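Local coordinates for ribosome-inactivating protein (Lychnis chalcedonica, PDB 2G5X) that belongs to the plant ribosome-inactivating proteins, a family of toxins named for their action against ribosomes, at residues F174-I177 with E178-I182; A194-T197 with L198-N202. All blocks are in the same frame, centred on the assembly; numbering follows the deposited sequence.

Contact 1: residues F174-I177 with E178-I182; sequences FKYI and EDQVI
The carbonyl of Phe174, the N-cap residue of helix 175-184, accepts the amide of Glu178 (Glu178 N to Phe174 O, 3.1 Å), closing the first turn. The ring of Phe174 packs against Trp203. Lys175 starts the helix proper. The bends at chi2 (-68°) and chi3 (-63°) lay its chain alongside Glu178, the two side chains pointing the same way, and NZ forms a salt bridge with Glu178 OE1 at 2.8 Å. The ammonium meets the syn side of that oxygen, 34° out of the carboxylate plane. On the main chain, Lys175 O receives Asp179 N at 2.9 Å and also a hydrogen bond from a water. Tyr176 O accepts Gln180 N. Alongside the Tyr176 ring runs the Gln180 side chain, whose CG lies 4.0 Å from Tyr176 CE2. Ile177 binds Val181 N through its carbonyl, and Val181 CG2 rests 3.4 Å from Ile177 O, while CD1 of Ile177 reaches Ile196 and Glu200 of helix 193-201.

Glu178 is buried, and its carboxylate is shared: OE1 also makes a salt bridge to Arg21, and OE2 hydrogen-bonds Ser14, both on helix 10-25. Two cationic partners and a hydroxyl would probably stabilise the ionised carboxylate in this setting and hold its rotation, tying the start of one helix to the flank of another.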
loop_
_atom_site.group_PDB
_atom_site.type_symbol
_atom_site.label_atom_id
_atom_site.label_comp_id
_atom_site.label_asym_id
_atom_site.label_seq_id
_atom_site.Cartn_x
_atom_site.Cartn_y
_atom_site.Cartn_z
ATOM N N PHE A 174 -10.651 -1.972 0.964
ATOM C CA PHE A 174 -11.683 -2.942 1.348
ATOM C C PHE A 174 -11.736 -3.341 2.819
ATOM O O PHE A 174 -10.804 -3.967 3.324
ATOM C CB PHE A 174 -11.498 -4.223 0.527
ATOM C CG PHE A 174 -11.656 -4.032 -0.954
ATOM C CD1 PHE A 174 -12.903 -4.175 -1.554
ATOM C CD2 PHE A 174 -10.560 -3.708 -1.749
ATOM C CE1 PHE A 174 -13.059 -4.001 -2.927
ATOM C CE2 PHE A 174 -10.703 -3.529 -3.125
ATOM C CZ PHE A 174 -11.957 -3.677 -3.716
ATOM N N LYS A 175 -12.836 -3.009 3.494
ATOM C CA LYS A 175 -12.998 -3.378 4.900
ATOM C C LYS A 175 -12.924 -4.903 5.045
ATOM O O LYS A 175 -12.430 -5.420 6.050
ATOM C CB LYS A 175 -14.346 -2.885 5.443
ATOM C CG LYS A 175 -14.477 -1.366 5.557
ATOM C CD LYS A 175 -13.555 -0.806 6.625
ATOM C CE LYS A 175 -13.922 -1.340 8.008
ATOM N NZ LYS A 175 -12.987 -0.848 9.067
ATOM N N TYR A 176 -13.421 -5.617 4.040
ATOM C CA TYR A 176 -13.406 -7.078 4.050
ATOM C C TYR A 176 -11.973 -7.610 4.116
ATOM O O TYR A 176 -11.696 -8.586 4.809
ATOM C CB TYR A 176 -14.087 -7.620 2.786
ATOM C CG TYR A 176 -14.271 -9.127 2.768
ATOM C CD1 TYR A 176 -15.404 -9.718 3.327
ATOM C CD2 TYR A 176 -13.308 -9.961 2.200
ATOM C CE1 TYR A 176 -15.577 -11.106 3.319
ATOM C CE2 TYR A 176 -13.468 -11.348 2.189
ATOM C CZ TYR A 176 -14.605 -11.913 2.749
ATOM O OH TYR A 176 -14.773 -13.281 2.735
ATOM N N ILE A 177 -11.066 -6.964 3.389
ATOM C CA ILE A 177 -9.672 -7.388 3.365
ATOM C C ILE A 177 -8.969 -7.010 4.666
ATOM O O ILE A 177 -8.143 -7.763 5.171
ATOM C CB ILE A 177 -8.948 -6.797 2.138
ATOM C CG1 ILE A 177 -9.606 -7.350 0.867
ATOM C CG2 ILE A 177 -7.465 -7.143 2.176
ATOM C CD1 ILE A 177 -9.015 -6.847 -0.432
ATOM N N GLU A 178 -9.308 -5.849 5.217
ATOM C CA GLU A 178 -8.730 -5.438 6.489
ATOM C C GLU A 178 -9.096 -6.529 7.494
ATOM O O GLU A 178 -8.254 -6.989 8.267
ATOM C CB GLU A 178 -9.326 -4.098 6.949
ATOM C CG GLU A 178 -9.059 -3.793 8.420
ATOM C CD GLU A 178 -9.739 -2.524 8.909
ATOM O OE1 GLU A 178 -10.549 -1.935 8.165
ATOM O OE2 GLU A 178 -9.464 -2.117 10.054
ATOM N N ASP A 179 -10.359 -6.953 7.462
ATOM C CA ASP A 179 -10.841 -7.979 8.380
ATOM C C ASP A 179 -10.085 -9.296 8.215
ATOM O O ASP A 179 -9.810 -9.986 9.196
ATOM C CB ASP A 179 -12.341 -8.207 8.176
ATOM C CG ASP A 179 -13.186 -7.309 9.054
ATOM O OD1 ASP A 179 -14.433 -7.372 8.954
ATOM O OD2 ASP A 179 -12.604 -6.533 9.836
ATOM N N GLN A 180 -9.745 -9.649 6.980
ATOM C CA GLN A 180 -9.000 -10.882 6.750
ATOM C C GLN A 180 -7.605 -10.784 7.376
ATOM O O GLN A 180 -7.116 -11.745 7.970
ATOM C CB GLN A 180 -8.890 -11.173 5.250
ATOM C CG GLN A 180 -10.222 -11.521 4.593
ATOM C CD GLN A 180 -10.819 -12.811 5.134
ATOM O OE1 GLN A 180 -11.981 -12.850 5.547
ATOM N NE2 GLN A 180 -10.027 -13.874 5.131
ATOM N N VAL A 181 -6.966 -9.623 7.256
ATOM C CA VAL A 181 -5.635 -9.443 7.829
ATOM C C VAL A 181 -5.689 -9.493 9.357
ATOM O O VAL A 181 -4.837 -10.110 10.001
ATOM C CB VAL A 181 -5.006 -8.103 7.376
ATOM C CG1 VAL A 181 -3.652 -7.898 8.056
ATOM C CG2 VAL A 181 -4.839 -8.105 5.868
ATOM N N ILE A 182 -6.695 -8.847 9.935
ATOM C CA ILE A 182 -6.844 -8.840 11.386
ATOM C C ILE A 182 -7.025 -10.252 11.942
ATOM O O ILE A 182 -6.407 -10.616 12.946
ATOM C CB ILE A 182 -8.064 -8.001 11.821
ATOM C CG1 ILE A 182 -7.823 -6.525 11.516
ATOM C CG2 ILE A 182 -8.336 -8.210 13.306
ATOM C CD1 ILE A 182 -9.050 -5.657 11.710
HETATM O O HOH W 1 -13.118 -4.279 8.651
#

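Contact 2: residues A194-T197 with L198-N202; sequences ARIT and LLENN
Four successive i to i+4 hydrogen bonds, from Leu198 N to Ala194 O through Asn201 N to Thr197 O, make this an ordinary alpha-helical stretch that leaves helical geometry at Asn202. Ile196 and Glu200, one turn apart, carry the main side-chain contact: Ile196 CG2 lies 3.7 Å from Glu200 OE1, the methyl meeting the carboxylate as the two chains cross. The CG of Glu200 stands beside its own backbone N (chi1 -72°), which brings that carbon to 3.2 Å from Ile196 O, and the rest of the chain then runs out extended. Thr197 OG1 and Glu200 OE2 are joined by water 2, which donates to both, at 3.0 Å from Thr197 OG1 and 2.9 Å from Glu200 OE2. The hydroxyl is further hydrogen-bonded to Gly193 O, back along the helix, while OE2 forms a salt bridge with Arg130 and has Glu170 close by. Asn201 bends toward the same turn, its CG 3.2 Å from Thr197 O, and its OD1 accepts a hydrogen bond from Arg130 as well.

Arg130 thus grips the helix through two residues, whereas Arg195 reaches the other way to a salt bridge with Glu225. One face of the helix meets helix 175-184, where Ile196 packs on Gln180, and Leu199 lies against Phe221, so helix 193-201 is held between its predecessor and the C-terminal part of the chain.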
loop_
_atom_site.group_PDB
_atom_site.type_symbol
_atom_site.label_atom_id
_atom_site.label_comp_id
_atom_site.label_asym_id
_atom_site.label_seq_id
_atom_site.Cartn_x
_atom_site.Cartn_y
_atom_site.Cartn_z
ATOM N N ALA A 194 -7.941 -16.483 -5.115
ATOM C CA ALA A 194 -8.562 -15.965 -6.329
ATOM C C ALA A 194 -9.772 -15.045 -6.156
ATOM O O ALA A 194 -9.894 -14.056 -6.880
ATOM C CB ALA A 194 -8.931 -17.128 -7.250
ATOM N N ARG A 195 -10.667 -15.351 -5.217
ATOM C CA ARG A 195 -11.850 -14.512 -5.047
ATOM C C ARG A 195 -11.498 -13.112 -4.546
ATOM O O ARG A 195 -12.032 -12.118 -5.047
ATOM C CB ARG A 195 -12.868 -15.172 -4.104
ATOM C CG ARG A 195 -14.219 -14.461 -4.114
ATOM C CD ARG A 195 -15.281 -15.158 -3.273
ATOM N NE ARG A 195 -16.503 -14.356 -3.219
ATOM C CZ ARG A 195 -17.395 -14.265 -4.203
ATOM N NH1 ARG A 195 -17.223 -14.938 -5.336
ATOM N NH2 ARG A 195 -18.453 -13.476 -4.064
ATOM N N ILE A 196 -10.603 -13.031 -3.562
ATOM C CA ILE A 196 -10.188 -11.735 -3.035
ATOM C C ILE A 196 -9.443 -10.947 -4.108
ATOM O O ILE A 196 -9.550 -9.724 -4.173
ATOM C CB ILE A 196 -9.280 -11.887 -1.785
ATOM C CG1 ILE A 196 -10.138 -12.258 -0.574
ATOM C CG2 ILE A 196 -8.515 -10.587 -1.523
ATOM C CD1 ILE A 196 -9.350 -12.526 0.693
ATOM N N THR A 197 -8.690 -11.648 -4.949
ATOM C CA THR A 197 -7.952 -10.989 -6.018
ATOM C C THR A 197 -8.937 -10.353 -7.009
ATOM O O THR A 197 -8.717 -9.237 -7.482
ATOM C CB THR A 197 -7.023 -11.989 -6.751
ATOM O OG1 THR A 197 -6.045 -12.495 -5.829
ATOM C CG2 THR A 197 -6.306 -11.310 -7.910
ATOM N N LEU A 198 -10.027 -11.055 -7.309
ATOM C CA LEU A 198 -11.037 -10.533 -8.231
ATOM C C LEU A 198 -11.795 -9.378 -7.573
ATOM O O LEU A 198 -12.170 -8.405 -8.233
ATOM C CB LEU A 198 -12.017 -11.640 -8.631
ATOM C CG LEU A 198 -13.070 -11.272 -9.681
ATOM C CD1 LEU A 198 -12.385 -10.807 -10.963
ATOM C CD2 LEU A 198 -13.951 -12.483 -9.958
ATOM N N LEU A 199 -12.025 -9.495 -6.268
ATOM C CA LEU A 199 -12.710 -8.443 -5.525
ATOM C C LEU A 199 -11.893 -7.156 -5.639
ATOM O O LEU A 199 -12.432 -6.085 -5.933
ATOM C CB LEU A 199 -12.845 -8.843 -4.052
ATOM C CG LEU A 199 -13.357 -7.776 -3.083
ATOM C CD1 LEU A 199 -14.762 -7.315 -3.483
ATOM C CD2 LEU A 199 -13.367 -8.353 -1.678
ATOM N N GLU A 200 -10.590 -7.273 -5.397
ATOM C CA GLU A 200 -9.680 -6.134 -5.480
ATOM C C GLU A 200 -9.726 -5.490 -6.862
ATOM O O GLU A 200 -9.718 -4.267 -6.986
ATOM C CB GLU A 200 -8.244 -6.577 -5.173
ATOM C CG GLU A 200 -7.996 -6.913 -3.706
ATOM C CD GLU A 200 -6.625 -7.527 -3.457
ATOM O OE1 GLU A 200 -6.259 -7.700 -2.276
ATOM O OE2 GLU A 200 -5.917 -7.840 -4.435
ATOM N N ASN A 201 -9.770 -6.313 -7.903
ATOM C CA ASN A 201 -9.814 -5.789 -9.264
ATOM C C ASN A 201 -11.059 -4.948 -9.535
ATOM O O ASN A 201 -11.039 -4.069 -10.399
ATOM C CB ASN A 201 -9.757 -6.930 -10.284
ATOM C CG ASN A 201 -8.419 -7.642 -10.290
ATOM O OD1 ASN A 201 -7.429 -7.138 -9.762
ATOM N ND2 ASN A 201 -8.378 -8.815 -10.911
ATOM N N ASN A 202 -12.132 -5.213 -8.791
ATOM C CA ASN A 202 -13.395 -4.498 -8.969
ATOM C C ASN A 202 -13.598 -3.275 -8.068
ATOM O O ASN A 202 -14.734 -2.845 -7.853
ATOM C CB ASN A 202 -14.575 -5.461 -8.766
ATOM C CG ASN A 202 -14.826 -6.346 -9.976
ATOM O OD1 ASN A 202 -14.223 -7.412 -10.129
ATOM N ND2 ASN A 202 -15.720 -5.898 -10.849
HETATM O O HOH W 2 -4.835 -10.492 -3.984
#

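In the fold
Contacts 1 and 2 are local contacts along consecutive helices, 175-184 and 193-201, their centres about 13 Å apart, and they touch directly. Phe174 CZ comes within 3.3 Å of Leu199 O, and Ile177 CD1 lies 3.9 Å from Ile196 CG2, giving the two helices a shared packing seam where apolar side chains also meet a backbone carbonyl and a carboxylate oxygen. Both are partly buried, but contact 2 has more exposed residues and contact 1 more buried ones. The chemistry differs accordingly: within contact 1 a direct salt bridge involves a buried glutamate linked to helix 10-25, whereas in contact 2 a water joins hydroxyl and carboxylate, and the charged groups find their partners outside the helix.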